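Local coordinates for protein ML032222a iGluR (Mnemiopsis leidyi, PDB 4YKI) that binds glycine in the ligand-binding domain of a ctenophore ionotropic glutamate receptor subunit, probably to open the receptor's ion channel, at residues Ser143-Thr148 with Ile186-Val191; Ala111-Val116 with Glu208-Glu213; Ser35-Asp40 with Gly239-Leu244. All coordinates share one frame; numbering follows the deposited sequence.

Interaction 1 (Ser143-Thr148 with Ile186-Val191); sequences SRHPET and IDEGPV. With GLY (glycine), chain E.
Arg144 reaches across to Asp187 and grips its carboxylate side-on, in a salt bridge made of two hydrogen bonds. Arg144 NE meets OD1 of Asp187 at 2.7 Å, and NH2 of Arg144 meets OD2 of Asp187 at 2.9 Å, each through the syn lone pair of its oxygen. The two flat groups are nearly coplanar, 23° apart, although OD1 sits tilted out of the guanidinium plane. With CG anti to the backbone N (chi1 -175°), that carbon lies 3.4 Å from the ligand O, and the chain, extended from CG to NE, carries the guanidinium on to Asp187. The ligand CA lies over the centre of one guanidinium face. NH1 continues to a salt bridge with Glu17, and Phe63 adds a cation-pi contact.

This is the ligand pocket of the ionotropic receptor ligand-binding domain, a periplasmic-binding-protein fold in which the ligand is held in a cleft between two lobes. Glu188, just before helix 189-195, accepts a hydrogen bond from the ligand N at OE1 (2.7 Å), an atom also bonded to Tyr214, while OE2 is bonded to Ser93. Its charge also faces NH2 of Arg144 from OE1 at 3.8 Å, a long pairing well out of the guanidinium plane. At the start of helix 145-152, the backbone N of His145 donates to the ligand O at 2.9 Å. The imidazole passes CD2 close to OE2 of Glu188 and bonds Asn95 through ND1.

Pro146 belongs to this tight side, its CG 3.6 Å from Asp187 OD1 and its CD close to Glu188 OE2. The looser side holds the partly exposed Ser143 and Glu147, where Ser143 N donates to Glu147 OE1 at 2.8 Å.

Interaction 2 (Ala111-Val116 with Glu208-Glu213); sequences AGIKAV and EFQSFE. With MG (magnesium ion), chain D.
Ala111 and Phe212 form an antiparallel hydrogen-bonded pair, with Ala111 N to Phe212 O at 2.9 Å and Phe212 N to Ala111 O at 3.0 Å. Ile113 pairs likewise with Phe209, and the one-residue shift between the pairs is a beta bulge. On the face carrying these four side chains, Ile113 CG2 makes a CH-pi contact over the Phe209 ring, 4.0 Å from its centroid. CD1 of Ile113 reaches Phe212 CE1 at 3.7 Å. The Phe212 CG stands between backbone N and carbonyl carbon (chi1 60°). Ala111 O lies over one face of its ring, 3.5 Å above the plane and toward the rim, and CE2 touches Ala111 CB at 3.5 Å. An alanine here would probably leave Ala111 CB and Ile113 CD1 facing a gap and His145 without its ring partner.

Farther out, Glu208 is joined by waters to Gly112 N and to Lys114 NZ, which also bonds Ser204. Glu213 OE2 binds magnesium at 2.1 Å, while OE1 takes a hydrogen bond from a metal-bound water. Asp110 and the matching Glu213 and Asp110 of the second subunit complete the site, so the cation, with Arg236 of the second subunit beside Glu213, probably offsets the repulsion of four carboxylates gathered at the subunit interface.

Interaction 3 (Ser35-Asp40 with Gly239-Leu244); sequences SGMVND and GFIDIL
Met37 and Leu244 form the apolar centre of this contact, with CG of the methionine 3.9 Å from CB of the leucine. The Met37 chain is fully extended, its CG anti to the backbone N (chi1 173°) and its CE anti to CB about the CG-SD bond (chi3 -177°). That shape carries the terminal methyl to Ile241, whose CG2 it meets at 3.6 Å; the two side chains cross at about a right angle. Leu244 spreads its branches over the other helix: CD1 approaches the Met37 carbonyl O at 3.7 Å, and CD2 lies 3.7 Å from CB of Asp40.

The packing thus joins the first turns of two helices, 37-49 and 240-248, within a bilobed ligand-binding domain, bringing an early part of the chain against its C-terminal region. A glycine stands just before each helix. Gly239 has positive phi and ends the preceding helix, 225-238, in a Schellman motif as the next begins.

Among polar groups, Asp40 OD2 comes within 3.5 Å of Leu244 CD2 but finds its bonding partners about one turn beyond Leu244 on helix 240-248: a salt bridge to Lys247 and a hydrogen bond from Trp248 NE1. The carboxylate is therefore tied to helix 240-248 at two points beyond the leucine.

The aromatic contribution is lighter. Phe240 presents its edge to the Asp40 carbonyl O, with CZ at 4.3 Å, and rests edge-to-face against Phe235.

From the N terminus, residues 35-40 come first and pair with residues 239-244 near the C-terminal end, so interaction 3 closes the longest loop, with 198 residues between its segments. Inside it, strand 109-118 meets strand 202-218 in interaction 2, and within that loop residues 143-148 meet 186-191 in interaction 1; the three contacts nest without crossing. Interactions 1 and 2 adjoin, their centres about 8 Å apart, because strands 183-188 and 109-118 are neighbours in one sheet, bonded through Asp187 O to Lys114 N. Interaction 3 ties two helices together elsewhere, its centre about 21 Å from the centre of each of the others and touching neither.

Interaction 1 (Ser143-Thr148 with Ile186-Val191)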
ATOM      1  N   SER B 143      16.772   4.214 -16.302  1.00 12.20           N
ATOM      2  CA  SER B 143      15.374   3.985 -16.699  1.00 12.23           C
ATOM      3  C   SER B 143      14.656   2.997 -15.785  1.00 12.83           C
ATOM      4  O   SER B 143      13.937   2.097 -16.230  1.00 15.66           O
ATOM      5  CB  SER B 143      15.301   3.546 -18.158  1.00 14.13           C
ATOM      6  OG  SER B 143      15.773   4.583 -19.010  1.00 15.28           O
ATOM      7  N   ARG B 144      14.820   3.204 -14.487  1.00 12.38           N
ATOM      8  CA  ARG B 144      14.201   2.386 -13.453  1.00 11.76           C
ATOM      9  C   ARG B 144      13.759   3.362 -12.354  1.00 11.09           C
ATOM     10  O   ARG B 144      14.252   4.495 -12.282  1.00 11.58           O
ATOM     11  CB  ARG B 144      15.234   1.364 -12.954  1.00 12.12           C
ATOM     12  CG  ARG B 144      14.774   0.326 -11.949  1.00 11.06           C
ATOM     13  CD  ARG B 144      15.969  -0.455 -11.428  1.00 11.32           C
ATOM     14  NE  ARG B 144      15.686  -1.282 -10.248  1.00 11.08           N
ATOM     15  CZ  ARG B 144      15.118  -2.483 -10.258  1.00 11.63           C
ATOM     16  NH1 ARG B 144      14.715  -3.039 -11.386  1.00 11.84           N
ATOM     17  NH2 ARG B 144      14.936  -3.127  -9.108  1.00 12.73           N
ATOM     18  N   HIS B 145      12.870   2.910 -11.481  1.00 10.64           N
ATOM     19  CA  HIS B 145      12.224   3.770 -10.489  1.00 10.52           C
ATOM     20  C   HIS B 145      13.168   4.544  -9.561  1.00 11.35           C
ATOM     21  O   HIS B 145      12.948   5.721  -9.365  1.00 11.62           O
ATOM     22  CB  HIS B 145      11.210   2.917  -9.741  1.00 10.94           C
ATOM     23  CG  HIS B 145      10.672   3.528  -8.505  1.00 11.15           C
ATOM     24  ND1 HIS B 145       9.669   4.471  -8.514  1.00 12.06           N
ATOM     25  CD2 HIS B 145      10.975   3.281  -7.211  1.00 11.39           C
ATOM     26  CE1 HIS B 145       9.373   4.769  -7.261  1.00 11.67           C
ATOM     27  NE2 HIS B 145      10.148   4.061  -6.451  1.00 12.00           N
ATOM     28  N   PRO B 146      14.189   3.910  -8.959  1.00 11.07           N
ATOM     29  CA  PRO B 146      15.031   4.708  -8.062  1.00 10.86           C
ATOM     30  C   PRO B 146      15.637   5.933  -8.755  1.00 11.38           C
ATOM     31  O   PRO B 146      15.615   7.025  -8.196  1.00 11.93           O
ATOM     32  CB  PRO B 146      16.088   3.699  -7.581  1.00 11.66           C
ATOM     33  CG  PRO B 146      15.375   2.363  -7.656  1.00 12.32           C
ATOM     34  CD  PRO B 146      14.552   2.478  -8.918  1.00 11.33           C
ATOM     35  N   GLU B 147      16.162   5.763  -9.963  1.00 11.25           N
ATOM     36  CA  GLU B 147      16.678   6.886 -10.746  1.00 11.66           C
ATOM     37  C   GLU B 147      15.619   7.982 -10.890  1.00 11.94           C
ATOM     38  O   GLU B 147      15.907   9.157 -10.701  1.00 12.05           O
ATOM     39  CB  GLU B 147      17.118   6.396 -12.118  1.00 12.06           C
ATOM     40  CG  GLU B 147      17.725   7.494 -12.981  1.00 12.79           C
ATOM     41  CD  GLU B 147      17.934   7.079 -14.417  1.00 14.03           C
ATOM     42  OE1 GLU B 147      16.932   6.707 -15.066  1.00 14.53           O
ATOM     43  OE2 GLU B 147      19.086   7.137 -14.898  1.00 17.03           O
ATOM     44  N   THR B 148      14.401   7.589 -11.234  1.00 12.03           N
ATOM     45  CA  THR B 148      13.334   8.567 -11.403  1.00 11.79           C
ATOM     46  C   THR B 148      13.058   9.323 -10.105  1.00 12.94           C
ATOM     47  O   THR B 148      12.932  10.556 -10.105  1.00 13.34           O
ATOM     48  CB  THR B 148      12.064   7.880 -11.914  1.00 12.41           C
ATOM     49  OG1 THR B 148      12.261   7.498 -13.279  1.00 14.21           O
ATOM     50  CG2 THR B 148      10.882   8.821 -11.865  1.00 13.26           C
ATOM     51  N   ILE B 186      22.189   2.057  -5.091  1.00 11.46           N
ATOM     52  CA  ILE B 186      20.955   2.610  -4.553  1.00 11.91           C
ATOM     53  C   ILE B 186      19.800   2.019  -5.348  1.00 11.23           C
ATOM     54  O   ILE B 186      19.708   2.255  -6.556  1.00 12.06           O
ATOM     55  CB  ILE B 186      20.934   4.158  -4.690  1.00 11.88           C
ATOM     56  CG1 ILE B 186      22.163   4.786  -4.017  1.00 13.01           C
ATOM     57  CG2 ILE B 186      19.631   4.744  -4.116  1.00 13.31           C
ATOM     58  CD1 ILE B 186      22.360   6.278  -4.309  1.00 16.43           C
ATOM     59  N   ASP B 187      18.945   1.257  -4.684  1.00 11.09           N
ATOM     60  CA  ASP B 187      17.846   0.573  -5.366  1.00 11.67           C
ATOM     61  C   ASP B 187      16.664   0.398  -4.406  1.00 10.73           C
ATOM     62  O   ASP B 187      16.357   1.325  -3.657  1.00 11.93           O
ATOM     63  CB  ASP B 187      18.304  -0.745  -6.020  1.00 12.03           C
ATOM     64  CG  ASP B 187      17.352  -1.186  -7.125  1.00 11.80           C
ATOM     65  OD1 ASP B 187      17.411  -0.580  -8.230  1.00 12.40           O
ATOM     66  OD2 ASP B 187      16.523  -2.084  -6.867  1.00 12.52           O
ATOM     67  N   GLU B 188      16.001  -0.763  -4.444  1.00 11.86           N
ATOM     68  CA  GLU B 188      14.721  -0.964  -3.766  1.00 11.40           C
ATOM     69  C   GLU B 188      14.856  -2.035  -2.690  1.00 11.56           C
ATOM     70  O   GLU B 188      15.417  -3.095  -2.921  1.00 12.76           O
ATOM     71  CB  GLU B 188      13.632  -1.339  -4.787  1.00 11.41           C
ATOM     72  CG  GLU B 188      13.474  -0.307  -5.889  1.00 11.90           C
ATOM     73  CD  GLU B 188      12.419  -0.661  -6.920  1.00 11.57           C
ATOM     74  OE1 GLU B 188      12.036  -1.852  -7.026  1.00 11.92           O
ATOM     75  OE2 GLU B 188      12.015   0.270  -7.669  1.00 12.86           O
ATOM     76  N   GLY B 189      14.286  -1.753  -1.525  1.00 12.35           N
ATOM     77  CA  GLY B 189      14.420  -2.615  -0.370  1.00 12.72           C
ATOM     78  C   GLY B 189      14.177  -4.100  -0.609  1.00 12.67           C
ATOM     79  O   GLY B 189      15.024  -4.927  -0.291  1.00 13.12           O
ATOM     80  N   PRO B 190      13.017  -4.479  -1.141  1.00 12.59           N
ATOM     81  CA  PRO B 190      12.723  -5.917  -1.228  1.00 12.88           C
ATOM     82  C   PRO B 190      13.632  -6.652  -2.213  1.00 13.19           C
ATOM     83  O   PRO B 190      14.012  -7.805  -2.005  1.00 13.61           O
ATOM     84  CB  PRO B 190      11.258  -5.939  -1.685  1.00 13.93           C
ATOM     85  CG  PRO B 190      10.706  -4.611  -1.195  1.00 13.66           C
ATOM     86  CD  PRO B 190      11.826  -3.651  -1.384  1.00 12.41           C
ATOM     87  N   VAL B 191      14.004  -5.972  -3.298  1.00 12.12           N
ATOM     88  CA  VAL B 191      14.874  -6.541  -4.309  1.00 12.78           C
ATOM     89  C   VAL B 191      16.262  -6.779  -3.730  1.00 13.29           C
ATOM     90  O   VAL B 191      16.876  -7.831  -3.937  1.00 13.08           O
ATOM     91  CB  VAL B 191      14.938  -5.609  -5.546  1.00 12.09           C
ATOM     92  CG1 VAL B 191      15.972  -6.066  -6.557  1.00 12.90           C
ATOM     93  CG2 VAL B 191      13.558  -5.522  -6.205  1.00 13.32           C
TER
HETATM   94  N   GLY E 301      10.964  -2.194  -9.514  1.00 13.64           N
HETATM   95  CA  GLY E 301      11.698  -1.342 -10.478  1.00 11.95           C
HETATM   96  C   GLY E 301      10.822  -0.353 -11.209  1.00 11.26           C
HETATM   97  O   GLY E 301      11.388   0.469 -11.962  1.00 10.56           O
HETATM   98  OXT GLY E 301       9.582  -0.400 -11.061  1.00 11.53           O

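Interaction 2 (Ala111-Val116 with Glu208-Glu213)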
ATOM      1  N   ALA B 111       7.306  -0.526  -0.275  1.00 13.48           N
ATOM      2  CA  ALA B 111       8.737  -0.574  -0.514  1.00 13.36           C
ATOM      3  C   ALA B 111       9.331   0.814  -0.316  1.00 13.85           C
ATOM      4  O   ALA B 111       8.628   1.838  -0.353  1.00 14.73           O
ATOM      5  CB  ALA B 111       9.035  -1.097  -1.924  1.00 14.06           C
ATOM      6  N   GLY B 112      10.633   0.823  -0.082  1.00 13.99           N
ATOM      7  CA  GLY B 112      11.396   2.040   0.036  1.00 13.22           C
ATOM      8  C   GLY B 112      12.665   1.939  -0.779  1.00 12.30           C
ATOM      9  O   GLY B 112      13.040   0.864  -1.254  1.00 13.19           O
ATOM     10  N   ILE B 113      13.313   3.087  -0.959  1.00 12.19           N
ATOM     11  CA  ILE B 113      14.655   3.132  -1.524  1.00 12.60           C
ATOM     12  C   ILE B 113      15.664   2.743  -0.457  1.00 13.03           C
ATOM     13  O   ILE B 113      15.575   3.190   0.694  1.00 14.05           O
ATOM     14  CB  ILE B 113      14.974   4.530  -2.110  1.00 13.28           C
ATOM     15  CG1 ILE B 113      13.971   4.914  -3.208  1.00 14.02           C
ATOM     16  CG2 ILE B 113      16.396   4.588  -2.648  1.00 13.45           C
ATOM     17  CD1 ILE B 113      13.911   3.925  -4.366  1.00 13.94           C
ATOM     18  N   LYS B 114      16.589   1.863  -0.840  1.00 12.57           N
ATOM     19  CA  LYS B 114      17.629   1.373   0.049  1.00 13.51           C
ATOM     20  C   LYS B 114      18.991   1.472  -0.642  1.00 12.93           C
ATOM     21  O   LYS B 114      19.141   1.080  -1.796  1.00 13.44           O
ATOM     22  CB  LYS B 114      17.359  -0.082   0.441  1.00 15.36           C
ATOM     23  CG  LYS B 114      18.390  -0.605   1.423  1.00 18.12           C
ATOM     24  CD  LYS B 114      18.116  -2.001   1.878  1.00 24.29           C
ATOM     25  CE  LYS B 114      19.104  -2.443   2.953  1.00 27.36           C
ATOM     26  NZ  LYS B 114      19.076  -1.585   4.179  1.00 29.44           N
ATOM     27  N   ALA B 115      19.976   1.982   0.085  1.00 12.30           N
ATOM     28  CA  ALA B 115      21.351   2.031  -0.385  1.00 12.50           C
ATOM     29  C   ALA B 115      22.188   1.033   0.376  1.00 12.25           C
ATOM     30  O   ALA B 115      22.078   0.910   1.594  1.00 14.00           O
ATOM     31  CB  ALA B 115      21.938   3.425  -0.230  1.00 13.72           C
ATOM     32  N   VAL B 116      23.030   0.328  -0.361  1.00 11.97           N
ATOM     33  CA  VAL B 116      23.936  -0.657   0.216  1.00 12.47           C
ATOM     34  C   VAL B 116      25.346  -0.415  -0.299  1.00 13.33           C
ATOM     35  O   VAL B 116      25.537   0.182  -1.342  1.00 12.87           O
ATOM     36  CB  VAL B 116      23.496  -2.122  -0.081  1.00 13.30           C
ATOM     37  CG1 VAL B 116      22.141  -2.408   0.544  1.00 14.90           C
ATOM     38  CG2 VAL B 116      23.479  -2.403  -1.571  1.00 14.59           C
ATOM     39  N   GLU B 208      16.230   3.109   5.056  1.00 17.06           N
ATOM     40  CA  GLU B 208      15.465   3.271   3.828  1.00 16.91           C
ATOM     41  C   GLU B 208      14.815   4.644   3.815  1.00 17.34           C
ATOM     42  O   GLU B 208      14.559   5.224   4.886  1.00 18.29           O
ATOM     43  CB  GLU B 208      14.438   2.159   3.705  1.00 19.63           C
ATOM     44  CG  GLU B 208      15.105   0.820   3.568  1.00 19.69           C
ATOM     45  CD  GLU B 208      14.177  -0.306   3.209  1.00 27.77           C
ATOM     46  OE1 GLU B 208      12.992  -0.045   2.896  1.00 25.44           O
ATOM     47  OE2 GLU B 208      14.648  -1.469   3.231  1.00 30.29           O
ATOM     48  N   PHE B 209      14.591   5.188   2.626  1.00 15.85           N
ATOM     49  CA  PHE B 209      13.923   6.468   2.444  1.00 16.41           C
ATOM     50  C   PHE B 209      13.011   6.414   1.228  1.00 14.77           C
ATOM     51  O   PHE B 209      13.205   5.569   0.362  1.00 14.93           O
ATOM     52  CB  PHE B 209      14.926   7.625   2.345  1.00 17.76           C
ATOM     53  CG  PHE B 209      15.944   7.487   1.235  1.00 16.56           C
ATOM     54  CD1 PHE B 209      17.032   6.637   1.364  1.00 19.84           C
ATOM     55  CD2 PHE B 209      15.833   8.256   0.088  1.00 20.20           C
ATOM     56  CE1 PHE B 209      17.962   6.529   0.356  1.00 18.76           C
ATOM     57  CE2 PHE B 209      16.781   8.146  -0.925  1.00 19.94           C
ATOM     58  CZ  PHE B 209      17.837   7.297  -0.776  1.00 18.71           C
ATOM     59  N   GLN B 210      12.037   7.316   1.189  1.00 15.99           N
ATOM     60  CA  GLN B 210      10.942   7.313   0.220  1.00 15.49           C
ATOM     61  C   GLN B 210       9.967   6.171   0.527  1.00 15.44           C
ATOM     62  O   GLN B 210      10.350   5.098   1.008  1.00 21.58           O
ATOM     63  CB  GLN B 210      11.394   7.200  -1.248  1.00 18.62           C
ATOM     64  CG  GLN B 210      12.203   8.352  -1.803  1.00 18.72           C
ATOM     65  CD  GLN B 210      11.378   9.613  -2.051  1.00 22.95           C
ATOM     66  OE1 GLN B 210      10.171   9.578  -2.357  1.00 23.82           O
ATOM     67  NE2 GLN B 210      12.032  10.745  -1.901  1.00 25.59           N
ATOM     68  N   SER B 211       8.705   6.431   0.258  1.00 14.84           N
ATOM     69  CA  SER B 211       7.641   5.473   0.454  1.00 16.03           C
ATOM     70  C   SER B 211       6.893   5.282  -0.832  1.00 14.60           C
ATOM     71  O   SER B 211       6.387   6.256  -1.391  1.00 15.80           O
ATOM     72  CB  SER B 211       6.693   6.039   1.500  1.00 17.40           C
ATOM     73  OG  SER B 211       5.533   5.258   1.634  1.00 17.72           O
ATOM     74  N   PHE B 212       6.774   4.033  -1.281  1.00 13.54           N
ATOM     75  CA  PHE B 212       6.041   3.717  -2.500  1.00 12.35           C
ATOM     76  C   PHE B 212       5.529   2.272  -2.429  1.00 11.67           C
ATOM     77  O   PHE B 212       5.694   1.601  -1.416  1.00 12.27           O
ATOM     78  CB  PHE B 212       6.897   4.007  -3.750  1.00 11.49           C
ATOM     79  CG  PHE B 212       8.172   3.220  -3.816  1.00 12.40           C
ATOM     80  CD1 PHE B 212       9.311   3.690  -3.221  1.00 12.85           C
ATOM     81  CD2 PHE B 212       8.224   2.004  -4.480  1.00 11.83           C
ATOM     82  CE1 PHE B 212      10.479   2.973  -3.262  1.00 14.33           C
ATOM     83  CE2 PHE B 212       9.388   1.270  -4.515  1.00 13.25           C
ATOM     84  CZ  PHE B 212      10.522   1.766  -3.900  1.00 13.59           C
ATOM     85  N   GLU B 213       4.872   1.843  -3.495  1.00 11.63           N
ATOM     86  CA  GLU B 213       4.266   0.523  -3.592  1.00 11.32           C
ATOM     87  C   GLU B 213       4.797  -0.196  -4.808  1.00 10.66           C
ATOM     88  O   GLU B 213       5.209   0.426  -5.793  1.00 11.58           O
ATOM     89  CB  GLU B 213       2.770   0.663  -3.849  1.00 11.71           C
ATOM     90  CG  GLU B 213       1.985   1.244  -2.733  1.00 13.01           C
ATOM     91  CD  GLU B 213       1.719   0.266  -1.610  1.00 13.21           C
ATOM     92  OE1 GLU B 213       2.066  -0.940  -1.723  1.00 13.87           O
ATOM     93  OE2 GLU B 213       1.101   0.701  -0.605  1.00 13.43           O
TER
HETATM   94 MG    MG D 302       0.794  -0.180   1.232  0.68 10.09          MG
HETATM   95  O   HOH W   1      11.623  -1.662   1.275  1.00 17.04           O
HETATM   96  O   HOH W   2      16.450  -1.802   5.495  1.00 35.31           O
HETATM   97  O   HOH W   3       1.035  -2.092   0.375  1.00 13.61           O
HETATM   98  O   HOH W   4       0.404   1.775   1.916  1.00 13.77           O

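Interaction 3 (Ser35-Asp40 with Gly239-Leu244)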
ATOM      1  N   SER B  35       8.560 -18.106 -13.832  1.00 12.05           N
ATOM      2  CA  SER B  35       8.190 -18.556 -12.505  1.00 12.17           C
ATOM      3  C   SER B  35       8.422 -17.398 -11.534  1.00 12.26           C
ATOM      4  O   SER B  35       9.076 -16.416 -11.863  1.00 12.37           O
ATOM      5  CB  SER B  35       8.988 -19.789 -12.087  1.00 13.81           C
ATOM      6  OG  SER B  35      10.378 -19.517 -12.089  1.00 14.28           O
ATOM      7  N   GLY B  36       7.896 -17.526 -10.322  1.00 12.38           N
ATOM      8  CA  GLY B  36       8.125 -16.553  -9.275  1.00 11.71           C
ATOM      9  C   GLY B  36       6.840 -16.063  -8.639  1.00 11.32           C
ATOM     10  O   GLY B  36       5.749 -16.521  -8.982  1.00 12.25           O
ATOM     11  N   MET B  37       6.974 -15.150  -7.680  1.00 11.75           N
ATOM     12  CA  MET B  37       5.825 -14.608  -6.969  1.00 11.47           C
ATOM     13  C   MET B  37       4.801 -13.993  -7.909  1.00 11.70           C
ATOM     14  O   MET B  37       3.596 -14.253  -7.788  1.00 11.46           O
ATOM     15  CB  MET B  37       6.297 -13.575  -5.951  1.00 12.38           C
ATOM     16  CG  MET B  37       5.160 -12.838  -5.274  1.00 12.10           C
ATOM     17  SD  MET B  37       5.764 -11.760  -3.984  1.00 14.05           S
ATOM     18  CE  MET B  37       4.247 -11.102  -3.301  1.00 14.02           C
ATOM     19  N   VAL B  38       5.252 -13.149  -8.829  1.00 11.36           N
ATOM     20  CA  VAL B  38       4.313 -12.509  -9.741  1.00 11.16           C
ATOM     21  C   VAL B  38       3.672 -13.537 -10.679  1.00 11.17           C
ATOM     22  O   VAL B  38       2.481 -13.479 -10.961  1.00 11.43           O
ATOM     23  CB  VAL B  38       4.977 -11.341 -10.518  1.00 11.56           C
ATOM     24  CG1 VAL B  38       4.120 -10.864 -11.671  1.00 11.58           C
ATOM     25  CG2 VAL B  38       5.227 -10.182  -9.542  1.00 11.97           C
ATOM     26  N   ASN B  39       4.456 -14.493 -11.177  1.00 10.78           N
ATOM     27  CA  ASN B  39       3.886 -15.536 -11.999  1.00 10.92           C
ATOM     28  C   ASN B  39       2.769 -16.283 -11.272  1.00 11.87           C
ATOM     29  O   ASN B  39       1.734 -16.578 -11.850  1.00 12.28           O
ATOM     30  CB  ASN B  39       4.949 -16.519 -12.476  1.00 11.31           C
ATOM     31  CG  ASN B  39       4.375 -17.537 -13.431  1.00 12.36           C
ATOM     32  OD1 ASN B  39       3.918 -17.198 -14.515  1.00 13.13           O
ATOM     33  ND2 ASN B  39       4.392 -18.795 -13.033  1.00 12.56           N
ATOM     34  N   ASP B  40       2.993 -16.611 -10.004  1.00 11.73           N
ATOM     35  CA  ASP B  40       1.966 -17.303  -9.219  1.00 12.56           C
ATOM     36  C   ASP B  40       0.701 -16.447  -9.096  1.00 11.85           C
ATOM     37  O   ASP B  40      -0.394 -16.971  -9.147  1.00 12.33           O
ATOM     38  CB  ASP B  40       2.486 -17.671  -7.817  1.00 12.57           C
ATOM     39  CG  ASP B  40       3.442 -18.844  -7.807  1.00 13.82           C
ATOM     40  OD1 ASP B  40       3.579 -19.541  -8.830  1.00 14.14           O
ATOM     41  OD2 ASP B  40       4.012 -19.082  -6.725  1.00 13.92           O
ATOM     42  N   GLY B 239      -4.493 -13.434   2.529  1.00 14.80           N
ATOM     43  CA  GLY B 239      -3.162 -13.799   2.983  1.00 14.78           C
ATOM     44  C   GLY B 239      -2.271 -14.366   1.896  1.00 14.48           C
ATOM     45  O   GLY B 239      -1.145 -14.791   2.178  1.00 14.66           O
ATOM     46  N   PHE B 240      -2.775 -14.389   0.668  1.00 14.36           N
ATOM     47  CA  PHE B 240      -2.057 -15.011  -0.439  1.00 13.51           C
ATOM     48  C   PHE B 240      -0.760 -14.273  -0.783  1.00 13.22           C
ATOM     49  O   PHE B 240       0.257 -14.900  -1.079  1.00 13.28           O
ATOM     50  CB  PHE B 240      -2.984 -15.093  -1.650  1.00 13.80           C
ATOM     51  CG  PHE B 240      -2.426 -15.856  -2.832  1.00 13.82           C
ATOM     52  CD1 PHE B 240      -1.943 -17.154  -2.704  1.00 15.70           C
ATOM     53  CD2 PHE B 240      -2.448 -15.285  -4.089  1.00 14.07           C
ATOM     54  CE1 PHE B 240      -1.461 -17.841  -3.799  1.00 17.78           C
ATOM     55  CE2 PHE B 240      -1.973 -15.978  -5.195  1.00 15.94           C
ATOM     56  CZ  PHE B 240      -1.491 -17.259  -5.047  1.00 17.72           C
ATOM     57  N   ILE B 241      -0.778 -12.949  -0.735  1.00 13.19           N
ATOM     58  CA  ILE B 241       0.423 -12.184  -1.040  1.00 13.63           C
ATOM     59  C   ILE B 241       1.527 -12.537  -0.041  1.00 13.56           C
ATOM     60  O   ILE B 241       2.660 -12.792  -0.428  1.00 13.86           O
ATOM     61  CB  ILE B 241       0.149 -10.653  -1.087  1.00 14.38           C
ATOM     62  CG1 ILE B 241      -0.956 -10.310  -2.089  1.00 15.29           C
ATOM     63  CG2 ILE B 241       1.420  -9.887  -1.407  1.00 16.01           C
ATOM     64  CD1 ILE B 241      -0.680 -10.690  -3.509  1.00 16.46           C
ATOM     65  N   ASP B 242       1.183 -12.567   1.239  1.00 13.51           N
ATOM     66  CA  ASP B 242       2.162 -12.874   2.273  1.00 13.69           C
ATOM     67  C   ASP B 242       2.684 -14.307   2.117  1.00 13.39           C
ATOM     68  O   ASP B 242       3.875 -14.555   2.279  1.00 14.77           O
ATOM     69  CB  ASP B 242       1.564 -12.677   3.676  1.00 15.83           C
ATOM     70  CG  ASP B 242       1.376 -11.214   4.059  1.00 19.63           C
ATOM     71  OD1 ASP B 242       2.023 -10.339   3.479  1.00 21.93           O
ATOM     72  OD2 ASP B 242       0.597 -10.940   4.987  1.00 23.19           O
ATOM     73  N   ILE B 243       1.798 -15.245   1.822  1.00 13.52           N
ATOM     74  CA  ILE B 243       2.216 -16.629   1.607  1.00 13.94           C
ATOM     75  C   ILE B 243       3.199 -16.733   0.426  1.00 13.36           C
ATOM     76  O   ILE B 243       4.194 -17.457   0.494  1.00 13.29           O
ATOM     77  CB  ILE B 243       0.982 -17.524   1.426  1.00 14.82           C
ATOM     78  CG1 ILE B 243       0.315 -17.717   2.800  1.00 16.24           C
ATOM     79  CG2 ILE B 243       1.332 -18.880   0.785  1.00 15.91           C
ATOM     80  CD1 ILE B 243      -1.099 -18.263   2.762  1.00 19.31           C
ATOM     81  N   LEU B 244       2.941 -15.999  -0.649  1.00 13.01           N
ATOM     82  CA  LEU B 244       3.864 -16.029  -1.792  1.00 12.88           C
ATOM     83  C   LEU B 244       5.207 -15.391  -1.486  1.00 12.74           C
ATOM     84  O   LEU B 244       6.231 -15.873  -1.960  1.00 13.26           O
ATOM     85  CB  LEU B 244       3.248 -15.349  -3.000  1.00 13.03           C
ATOM     86  CG  LEU B 244       2.057 -16.053  -3.640  1.00 13.44           C
ATOM     87  CD1 LEU B 244       1.570 -15.223  -4.817  1.00 14.08           C
ATOM     88  CD2 LEU B 244       2.371 -17.492  -4.078  1.00 14.08           C
TER